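Side-chain contacts in shikimate dehydrogenase (NADP(+)) (Thermus thermophilus, PDB 2D5C), which catalyses the reversible NADP-linked interconversion of 3-dehydroshikimate and shikimate on the pathway to chorismate and the aromatic amino acids: residues R173-A178 and T212-E217; L191-F196 and K219-K224. All coordinates share one frame; numbering follows the deposited sequence.

Interaction 1: residues R173-A178 and T212-E217. With SO4 (sulfate ion), chain C.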
ATOM      1  N   ARG A 173     -37.448   3.620  -4.807  1.00 24.59           N
ATOM      2  CA  ARG A 173     -37.187   4.513  -5.936  1.00 23.52           C
ATOM      3  C   ARG A 173     -35.917   4.088  -6.651  1.00 22.72           C
ATOM      4  O   ARG A 173     -35.692   4.440  -7.813  1.00 32.33           O
ATOM      5  CB  ARG A 173     -37.063   5.965  -5.463  1.00 27.01           C
ATOM      6  CG  ARG A 173     -38.408   6.605  -5.218  1.00 37.06           C
ATOM      7  CD  ARG A 173     -39.191   6.731  -6.527  1.00 46.44           C
ATOM      8  NE  ARG A 173     -40.635   6.694  -6.312  1.00 53.18           N
ATOM      9  CZ  ARG A 173     -41.373   5.586  -6.341  1.00 57.51           C
ATOM     10  NH1 ARG A 173     -40.810   4.409  -6.582  1.00 56.23           N
ATOM     11  NH2 ARG A 173     -42.679   5.654  -6.117  1.00 63.98           N
ATOM     12  N   LEU A 174     -35.074   3.339  -5.946  1.00 24.01           N
ATOM     13  CA  LEU A 174     -33.839   2.826  -6.516  1.00 22.04           C
ATOM     14  C   LEU A 174     -33.785   1.362  -6.098  1.00 25.47           C
ATOM     15  O   LEU A 174     -33.849   1.050  -4.914  1.00 21.30           O
ATOM     16  CB  LEU A 174     -32.622   3.552  -5.953  1.00 23.18           C
ATOM     17  CG  LEU A 174     -31.271   2.983  -6.397  1.00 26.91           C
ATOM     18  CD1 LEU A 174     -31.159   3.029  -7.922  1.00 28.27           C
ATOM     19  CD2 LEU A 174     -30.151   3.767  -5.742  1.00 27.82           C
ATOM     20  N   LEU A 175     -33.674   0.472  -7.070  1.00 24.57           N
ATOM     21  CA  LEU A 175     -33.626  -0.953  -6.780  1.00 21.79           C
ATOM     22  C   LEU A 175     -32.297  -1.490  -7.300  1.00 24.74           C
ATOM     23  O   LEU A 175     -31.954  -1.280  -8.462  1.00 24.55           O
ATOM     24  CB  LEU A 175     -34.807  -1.637  -7.489  1.00 24.11           C
ATOM     25  CG  LEU A 175     -35.053  -3.126  -7.312  1.00 29.78           C
ATOM     26  CD1 LEU A 175     -35.240  -3.475  -5.838  1.00 33.40           C
ATOM     27  CD2 LEU A 175     -36.297  -3.483  -8.125  1.00 28.31           C
ATOM     28  N   VAL A 176     -31.542  -2.181  -6.447  1.00 18.74           N
ATOM     29  CA  VAL A 176     -30.252  -2.716  -6.863  1.00 16.61           C
ATOM     30  C   VAL A 176     -30.194  -4.225  -6.683  1.00 21.36           C
ATOM     31  O   VAL A 176     -30.448  -4.731  -5.590  1.00 20.18           O
ATOM     32  CB  VAL A 176     -29.082  -2.096  -6.035  1.00 18.81           C
ATOM     33  CG1 VAL A 176     -27.752  -2.659  -6.502  1.00 21.16           C
ATOM     34  CG2 VAL A 176     -29.079  -0.584  -6.178  1.00 21.27           C
ATOM     35  N   ASN A 177     -29.899  -4.952  -7.752  1.00 19.66           N
ATOM     36  CA  ASN A 177     -29.782  -6.396  -7.586  1.00 20.38           C
ATOM     37  C   ASN A 177     -28.357  -6.747  -7.206  1.00 25.28           C
ATOM     38  O   ASN A 177     -27.443  -6.593  -8.013  1.00 21.27           O
ATOM     39  CB  ASN A 177     -30.139  -7.168  -8.855  1.00 19.09           C
ATOM     40  CG  ASN A 177     -29.868  -8.655  -8.700  1.00 22.25           C
ATOM     41  OD1 ASN A 177     -30.177  -9.240  -7.656  1.00 20.93           O
ATOM     42  ND2 ASN A 177     -29.300  -9.274  -9.734  1.00 23.07           N
ATOM     43  N   ALA A 178     -28.187  -7.208  -5.966  1.00 18.74           N
ATOM     44  CA  ALA A 178     -26.886  -7.616  -5.457  1.00 24.54           C
ATOM     45  C   ALA A 178     -26.938  -9.107  -5.127  1.00 29.58           C
ATOM     46  O   ALA A 178     -26.166  -9.604  -4.303  1.00 28.19           O
ATOM     47  CB  ALA A 178     -26.517  -6.787  -4.204  1.00 22.72           C
ATOM     48  N   THR A 212     -29.666  -8.530 -18.320  1.00 22.70           N
ATOM     49  CA  THR A 212     -30.315  -9.560 -17.533  1.00 25.18           C
ATOM     50  C   THR A 212     -31.827  -9.452 -17.592  1.00 25.07           C
ATOM     51  O   THR A 212     -32.370  -8.435 -18.025  1.00 24.81           O
ATOM     52  CB  THR A 212     -29.880  -9.434 -16.065  1.00 22.25           C
ATOM     53  OG1 THR A 212     -30.230  -8.131 -15.589  1.00 20.42           O
ATOM     54  CG2 THR A 212     -28.363  -9.599 -15.942  1.00 26.78           C
ATOM     55  N   ARG A 213     -32.509 -10.501 -17.150  1.00 22.43           N
ATOM     56  CA  ARG A 213     -33.957 -10.476 -17.132  1.00 22.45           C
ATOM     57  C   ARG A 213     -34.406  -9.313 -16.236  1.00 22.71           C
ATOM     58  O   ARG A 213     -35.276  -8.539 -16.613  1.00 21.15           O
ATOM     59  CB  ARG A 213     -34.525 -11.797 -16.616  1.00 24.65           C
ATOM     60  CG  ARG A 213     -36.035 -11.818 -16.683  1.00 24.14           C
ATOM     61  CD  ARG A 213     -36.666 -13.159 -16.317  1.00 23.94           C
ATOM     62  NE  ARG A 213     -38.116 -12.987 -16.281  1.00 22.51           N
ATOM     63  CZ  ARG A 213     -38.954 -13.690 -15.531  1.00 23.97           C
ATOM     64  NH1 ARG A 213     -38.508 -14.655 -14.733  1.00 25.64           N
ATOM     65  NH2 ARG A 213     -40.244 -13.389 -15.550  1.00 23.66           N
ATOM     66  N   PHE A 214     -33.788  -9.189 -15.058  1.00 19.76           N
ATOM     67  CA  PHE A 214     -34.094  -8.108 -14.108  1.00 20.49           C
ATOM     68  C   PHE A 214     -34.029  -6.717 -14.773  1.00 20.64           C
ATOM     69  O   PHE A 214     -34.932  -5.885 -14.612  1.00 19.44           O
ATOM     70  CB  PHE A 214     -33.086  -8.178 -12.945  1.00 22.51           C
ATOM     71  CG  PHE A 214     -33.169  -7.030 -11.963  1.00 22.39           C
ATOM     72  CD1 PHE A 214     -34.068  -7.063 -10.903  1.00 20.43           C
ATOM     73  CD2 PHE A 214     -32.297  -5.957 -12.062  1.00 21.61           C
ATOM     74  CE1 PHE A 214     -34.088  -6.041  -9.945  1.00 24.15           C
ATOM     75  CE2 PHE A 214     -32.307  -4.922 -11.106  1.00 21.19           C
ATOM     76  CZ  PHE A 214     -33.204  -4.971 -10.047  1.00 22.09           C
ATOM     77  N   LEU A 215     -32.954  -6.454 -15.504  1.00 18.89           N
ATOM     78  CA  LEU A 215     -32.808  -5.148 -16.142  1.00 20.97           C
ATOM     79  C   LEU A 215     -33.809  -4.943 -17.266  1.00 20.77           C
ATOM     80  O   LEU A 215     -34.319  -3.844 -17.448  1.00 22.29           O
ATOM     81  CB  LEU A 215     -31.390  -4.948 -16.686  1.00 20.83           C
ATOM     82  CG  LEU A 215     -30.310  -4.624 -15.642  1.00 22.25           C
ATOM     83  CD1 LEU A 215     -28.961  -4.544 -16.338  1.00 24.87           C
ATOM     84  CD2 LEU A 215     -30.629  -3.303 -14.939  1.00 20.26           C
ATOM     85  N   ARG A 216     -34.074  -5.997 -18.028  1.00 21.95           N
ATOM     86  CA  ARG A 216     -35.041  -5.890 -19.113  1.00 23.63           C
ATOM     87  C   ARG A 216     -36.425  -5.631 -18.529  1.00 20.67           C
ATOM     88  O   ARG A 216     -37.209  -4.872 -19.087  1.00 19.10           O
ATOM     89  CB  ARG A 216     -35.030  -7.166 -19.965  1.00 20.32           C
ATOM     90  CG  ARG A 216     -33.780  -7.319 -20.828  1.00 19.02           C
ATOM     91  CD  ARG A 216     -33.659  -8.740 -21.386  1.00 23.39           C
ATOM     92  NE  ARG A 216     -32.502  -8.930 -22.258  1.00 23.65           N
ATOM     93  CZ  ARG A 216     -32.477  -8.614 -23.556  1.00 27.56           C
ATOM     94  NH1 ARG A 216     -33.546  -8.086 -24.136  1.00 25.23           N
ATOM     95  NH2 ARG A 216     -31.393  -8.851 -24.284  1.00 25.77           N
ATOM     96  N   GLU A 217     -36.729  -6.254 -17.394  1.00 18.05           N
ATOM     97  CA  GLU A 217     -38.022  -6.039 -16.754  1.00 20.41           C
ATOM     98  C   GLU A 217     -38.111  -4.602 -16.258  1.00 20.98           C
ATOM     99  O   GLU A 217     -39.140  -3.937 -16.412  1.00 20.69           O
ATOM    100  CB  GLU A 217     -38.192  -6.978 -15.559  1.00 18.47           C
ATOM    101  CG  GLU A 217     -38.466  -8.407 -15.949  1.00 19.23           C
ATOM    102  CD  GLU A 217     -38.449  -9.334 -14.744  1.00 25.00           C
ATOM    103  OE1 GLU A 217     -37.533  -9.184 -13.916  1.00 22.64           O
ATOM    104  OE2 GLU A 217     -39.339 -10.202 -14.629  1.00 24.64           O
TER
HETATM  105  S   SO4 C1401     -42.509 -13.523 -12.711  1.00 44.27           S
HETATM  106  O1  SO4 C1401     -42.323 -11.964 -13.126  1.00 36.49           O
HETATM  107  O2  SO4 C1401     -43.479 -13.509 -11.642  1.00 46.69           O
HETATM  108  O3  SO4 C1401     -42.902 -14.219 -13.749  1.00 45.85           O
HETATM  109  O4  SO4 C1401     -41.223 -13.874 -12.175  1.00 37.54           O

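Interaction 2: residues L191-F196 and K219-K224. With SO4 (sulfate ion), chain C.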
ATOM      1  N   LEU A 191     -36.712 -10.736  -8.622  1.00 26.88           N
ATOM      2  CA  LEU A 191     -37.965 -10.078  -8.294  1.00 29.24           C
ATOM      3  C   LEU A 191     -39.092 -10.345  -9.297  1.00 22.87           C
ATOM      4  O   LEU A 191     -38.903 -10.168 -10.491  1.00 27.36           O
ATOM      5  CB  LEU A 191     -37.691  -8.567  -8.222  1.00 24.54           C
ATOM      6  CG  LEU A 191     -38.705  -7.616  -7.604  1.00 29.01           C
ATOM      7  CD1 LEU A 191     -38.660  -7.753  -6.096  1.00 29.30           C
ATOM      8  CD2 LEU A 191     -38.371  -6.186  -7.994  1.00 33.60           C
ATOM      9  N   PRO A 192     -40.268 -10.792  -8.820  1.00 29.16           N
ATOM     10  CA  PRO A 192     -41.400 -11.046  -9.724  1.00 21.87           C
ATOM     11  C   PRO A 192     -41.715  -9.701 -10.389  1.00 23.80           C
ATOM     12  O   PRO A 192     -41.659  -8.673  -9.723  1.00 23.03           O
ATOM     13  CB  PRO A 192     -42.525 -11.446  -8.767  1.00 31.90           C
ATOM     14  CG  PRO A 192     -41.798 -12.053  -7.612  1.00 29.11           C
ATOM     15  CD  PRO A 192     -40.619 -11.131  -7.430  1.00 32.05           C
ATOM     16  N   ALA A 193     -42.043  -9.709 -11.681  1.00 29.29           N
ATOM     17  CA  ALA A 193     -42.347  -8.480 -12.425  1.00 29.02           C
ATOM     18  C   ALA A 193     -43.336  -7.531 -11.737  1.00 29.90           C
ATOM     19  O   ALA A 193     -43.159  -6.304 -11.773  1.00 28.90           O
ATOM     20  CB  ALA A 193     -42.862  -8.838 -13.824  1.00 27.76           C
ATOM     21  N   GLU A 194     -44.370  -8.089 -11.114  1.00 28.52           N
ATOM     22  CA  GLU A 194     -45.380  -7.280 -10.433  1.00 32.99           C
ATOM     23  C   GLU A 194     -44.899  -6.581  -9.158  1.00 31.81           C
ATOM     24  O   GLU A 194     -45.647  -5.788  -8.574  1.00 30.99           O
ATOM     25  CB  GLU A 194     -46.615  -8.128 -10.100  1.00 35.77           C
ATOM     26  CG  GLU A 194     -46.342  -9.342  -9.210  1.00 41.54           C
ATOM     27  CD  GLU A 194     -47.625  -9.982  -8.682  1.00 47.66           C
ATOM     28  OE1 GLU A 194     -48.685  -9.821  -9.328  1.00 45.91           O
ATOM     29  OE2 GLU A 194     -47.575 -10.653  -7.626  1.00 39.50           O
ATOM     30  N   LEU A 195     -43.673  -6.870  -8.713  1.00 27.86           N
ATOM     31  CA  LEU A 195     -43.159  -6.225  -7.502  1.00 26.85           C
ATOM     32  C   LEU A 195     -42.254  -5.032  -7.813  1.00 26.38           C
ATOM     33  O   LEU A 195     -41.777  -4.341  -6.904  1.00 26.92           O
ATOM     34  CB  LEU A 195     -42.420  -7.236  -6.615  1.00 25.69           C
ATOM     35  CG  LEU A 195     -43.299  -8.348  -6.019  1.00 27.38           C
ATOM     36  CD1 LEU A 195     -42.486  -9.147  -4.996  1.00 28.66           C
ATOM     37  CD2 LEU A 195     -44.528  -7.749  -5.360  1.00 29.21           C
ATOM     38  N   PHE A 196     -42.019  -4.784  -9.096  1.00 25.07           N
ATOM     39  CA  PHE A 196     -41.199  -3.635  -9.484  1.00 27.87           C
ATOM     40  C   PHE A 196     -41.981  -2.339  -9.261  1.00 31.69           C
ATOM     41  O   PHE A 196     -43.213  -2.327  -9.365  1.00 34.52           O
ATOM     42  CB  PHE A 196     -40.826  -3.678 -10.976  1.00 23.21           C
ATOM     43  CG  PHE A 196     -39.684  -4.611 -11.312  1.00 24.84           C
ATOM     44  CD1 PHE A 196     -39.875  -5.990 -11.344  1.00 25.87           C
ATOM     45  CD2 PHE A 196     -38.420  -4.107 -11.608  1.00 24.77           C
ATOM     46  CE1 PHE A 196     -38.824  -6.852 -11.670  1.00 23.41           C
ATOM     47  CE2 PHE A 196     -37.355  -4.963 -11.936  1.00 25.23           C
ATOM     48  CZ  PHE A 196     -37.559  -6.334 -11.968  1.00 27.22           C
ATOM     49  N   LYS A 219     -36.431  -1.942 -17.323  1.00 18.94           N
ATOM     50  CA  LYS A 219     -36.529  -0.987 -18.417  1.00 24.36           C
ATOM     51  C   LYS A 219     -37.952  -0.974 -18.994  1.00 27.39           C
ATOM     52  O   LYS A 219     -38.532   0.091 -19.209  1.00 26.05           O
ATOM     53  CB  LYS A 219     -35.495  -1.318 -19.495  1.00 23.31           C
ATOM     54  CG  LYS A 219     -35.450  -0.326 -20.634  1.00 30.61           C
ATOM     55  CD  LYS A 219     -34.118  -0.397 -21.377  1.00 36.69           C
ATOM     56  CE  LYS A 219     -33.872  -1.765 -21.980  1.00 46.39           C
ATOM     57  NZ  LYS A 219     -32.555  -1.825 -22.677  1.00 46.59           N
ATOM     58  N   ALA A 220     -38.529  -2.153 -19.211  1.00 22.33           N
ATOM     59  CA  ALA A 220     -39.891  -2.239 -19.749  1.00 23.81           C
ATOM     60  C   ALA A 220     -40.955  -1.671 -18.808  1.00 28.13           C
ATOM     61  O   ALA A 220     -42.052  -1.271 -19.251  1.00 28.61           O
ATOM     62  CB  ALA A 220     -40.224  -3.698 -20.082  1.00 22.46           C
ATOM     63  N   LYS A 221     -40.629  -1.633 -17.517  1.00 27.42           N
ATOM     64  CA  LYS A 221     -41.527  -1.142 -16.476  1.00 31.08           C
ATOM     65  C   LYS A 221     -41.546   0.378 -16.385  1.00 33.14           C
ATOM     66  O   LYS A 221     -42.383   0.957 -15.697  1.00 40.62           O
ATOM     67  CB  LYS A 221     -41.104  -1.700 -15.115  1.00 33.68           C
ATOM     68  CG  LYS A 221     -42.125  -1.512 -14.008  1.00 44.43           C
ATOM     69  CD  LYS A 221     -43.299  -2.461 -14.189  1.00 47.56           C
ATOM     70  CE  LYS A 221     -42.830  -3.911 -14.160  1.00 52.97           C
ATOM     71  NZ  LYS A 221     -43.914  -4.873 -14.492  1.00 45.58           N
ATOM     72  N   GLY A 222     -40.612   1.024 -17.068  1.00 26.52           N
ATOM     73  CA  GLY A 222     -40.556   2.470 -17.021  1.00 28.66           C
ATOM     74  C   GLY A 222     -39.578   2.977 -15.983  1.00 27.09           C
ATOM     75  O   GLY A 222     -39.795   4.043 -15.402  1.00 27.85           O
ATOM     76  N   LEU A 223     -38.514   2.212 -15.730  1.00 23.31           N
ATOM     77  CA  LEU A 223     -37.489   2.613 -14.774  1.00 22.72           C
ATOM     78  C   LEU A 223     -36.207   2.942 -15.520  1.00 23.44           C
ATOM     79  O   LEU A 223     -35.925   2.367 -16.575  1.00 25.26           O
ATOM     80  CB  LEU A 223     -37.184   1.485 -13.764  1.00 17.99           C
ATOM     81  CG  LEU A 223     -38.344   0.900 -12.957  1.00 22.14           C
ATOM     82  CD1 LEU A 223     -37.762  -0.089 -11.949  1.00 21.10           C
ATOM     83  CD2 LEU A 223     -39.119   1.985 -12.245  1.00 23.23           C
ATOM     84  N   LYS A 224     -35.424   3.867 -14.975  1.00 21.07           N
ATOM     85  CA  LYS A 224     -34.146   4.223 -15.576  1.00 19.07           C
ATOM     86  C   LYS A 224     -33.218   3.076 -15.156  1.00 25.36           C
ATOM     87  O   LYS A 224     -33.306   2.611 -14.022  1.00 27.33           O
ATOM     88  CB  LYS A 224     -33.647   5.554 -14.997  1.00 26.48           C
ATOM     89  CG  LYS A 224     -32.447   6.128 -15.727  1.00 29.70           C
ATOM     90  CD  LYS A 224     -31.993   7.440 -15.093  1.00 38.05           C
ATOM     91  CE  LYS A 224     -30.807   8.037 -15.838  1.00 40.41           C
ATOM     92  NZ  LYS A 224     -31.136   8.329 -17.259  1.00 50.73           N
TER
HETATM   93  S   SO4 C1401     -42.509 -13.523 -12.711  1.00 44.27           S
HETATM   94  O1  SO4 C1401     -42.323 -11.964 -13.126  1.00 36.49           O
HETATM   95  O2  SO4 C1401     -43.479 -13.509 -11.642  1.00 46.69           O
HETATM   96  O3  SO4 C1401     -42.902 -14.219 -13.749  1.00 45.85           O
HETATM   97  O4  SO4 C1401     -41.223 -13.874 -12.175  1.00 37.54           O

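Interaction 1: residues R173-A178 and T212-E217
Phe214 lies with one ring face over CB of Asn177. That carbon sits nearly above the middle of the ring, 3.9 Å from its centroid and only 13° off the ring normal, a clear CH-pi contact. Leu175, two residues earlier on strand 174-177, comes to the same ring from another direction. Its CG lies near the ring plane at the edge, 3.8 Å from CZ of Phe214, and its CD2 is equally close to CE1. The ring is therefore held over a face by one residue and at its edge by the other. Phe214 has CG anti to the backbone N (chi1 173°), and this sends the ring from the first turn of helix 213-220 to the strand. All three side chains are buried. The contact between the segments is apolar.

The polar end of Asn177 is used elsewhere: OD1 bonds with Thr179 OG1, and ND2 with Asp204 OD1. Asp204 also bonds to Thr212 OG1 through its other oxygen. Thr212 is the N-cap of the helix, and its OG1 accepts from Leu215 N at 3.2 Å. Asp204, at the end of strand 201-204, thus links the end of strand 174-177 to the helix start. Arg213 NH2 and Glu217 OE2, 3.4 Å apart, form a salt bridge of charges only, the oxygen being well out of the guanidinium plane. Glu217 OE1 bonds with Ser189 OG. Arg213 NH2 also makes a weak bond, 3.3 Å long, to O3 of a sulfate that is probably from the crystallisation liquor.

The side chain of Asn177 is about 6 Å from those of Gly123 and Leu205, which bind NADP(+). Helix 213-220 connects parallel strands 201-204 and 224-226 in a beta-alpha-beta crossover of the Rossmann-type NADP-binding domain.

Interaction 2: residues L191-F196 and K219-K224
Lys221 reaches from the C-terminal end of helix 213-220 to the short 3-10 segment 193-195. The helix closes in a Schellman motif, with Gly222 taking the positive phi. CB of Lys221 points toward the loop. CG follows, anti to the backbone N (chi1 -167°), and lies 3.9 Å from CB of Phe196. The chain then bends at chi2 (74°) and again at the next bond. These bends keep it against Phe196, with Lys221 CE 3.8 Å from Phe196 CB. CE also comes near the carbonyl of Ala193. At the tip, Lys221 NZ gives a hydrogen bond of 3.2 Å to Ala193 O. The lysine thus uses its methylenes for packing and its ammonium group for a backbone oxygen.

Leu223, just past the glycine, touches the ring of Phe196 itself. Leu223 CD1 lies at the ring edge, near the ring plane, 4.1 Å from Phe196 CD2. Leu191 CD2, from the phenylalanine's own segment, sits over the centre of one face, 3.6 Å above the plane. Phe196 also packs on Ala218 and Glu217 of the helix, so the loop is laid along the helix end.

Ala193 N donates to O1 of a sulfate, probably from the crystallisation liquor, at 2.7 Å in a nearly straight bond. The carbonyl of the same residue has two donors. Phe196 N and Lys221 NZ reach Ala193 O from opposite faces of its plane, with the ammonium nitrogen 61° out of that plane.

How the interactions relate
The two contacts are neighbours on one side of the parallel, Rossmann-type sheet, with centres about 7 Å apart. Their segments alternate along the chain: strand 174-177, the loop with 191-196, the start of helix 213-220, then its end with 219-224. Strand 201-204 comes between the second and third. Interaction 1 joins the helix start to the strand, and interaction 2 joins the helix end to the loop. They touch directly: Phe214 CD1 is 3.7 Å from Phe196 CZ, and their ring planes are inclined at about 45°. Leu175 packs on Leu191. Strand, loop and helix thus share one apolar layer, whose interaction 1 side lies nearer the NADP(+) site. Arg213 and Ala193 both bond to one sulfate.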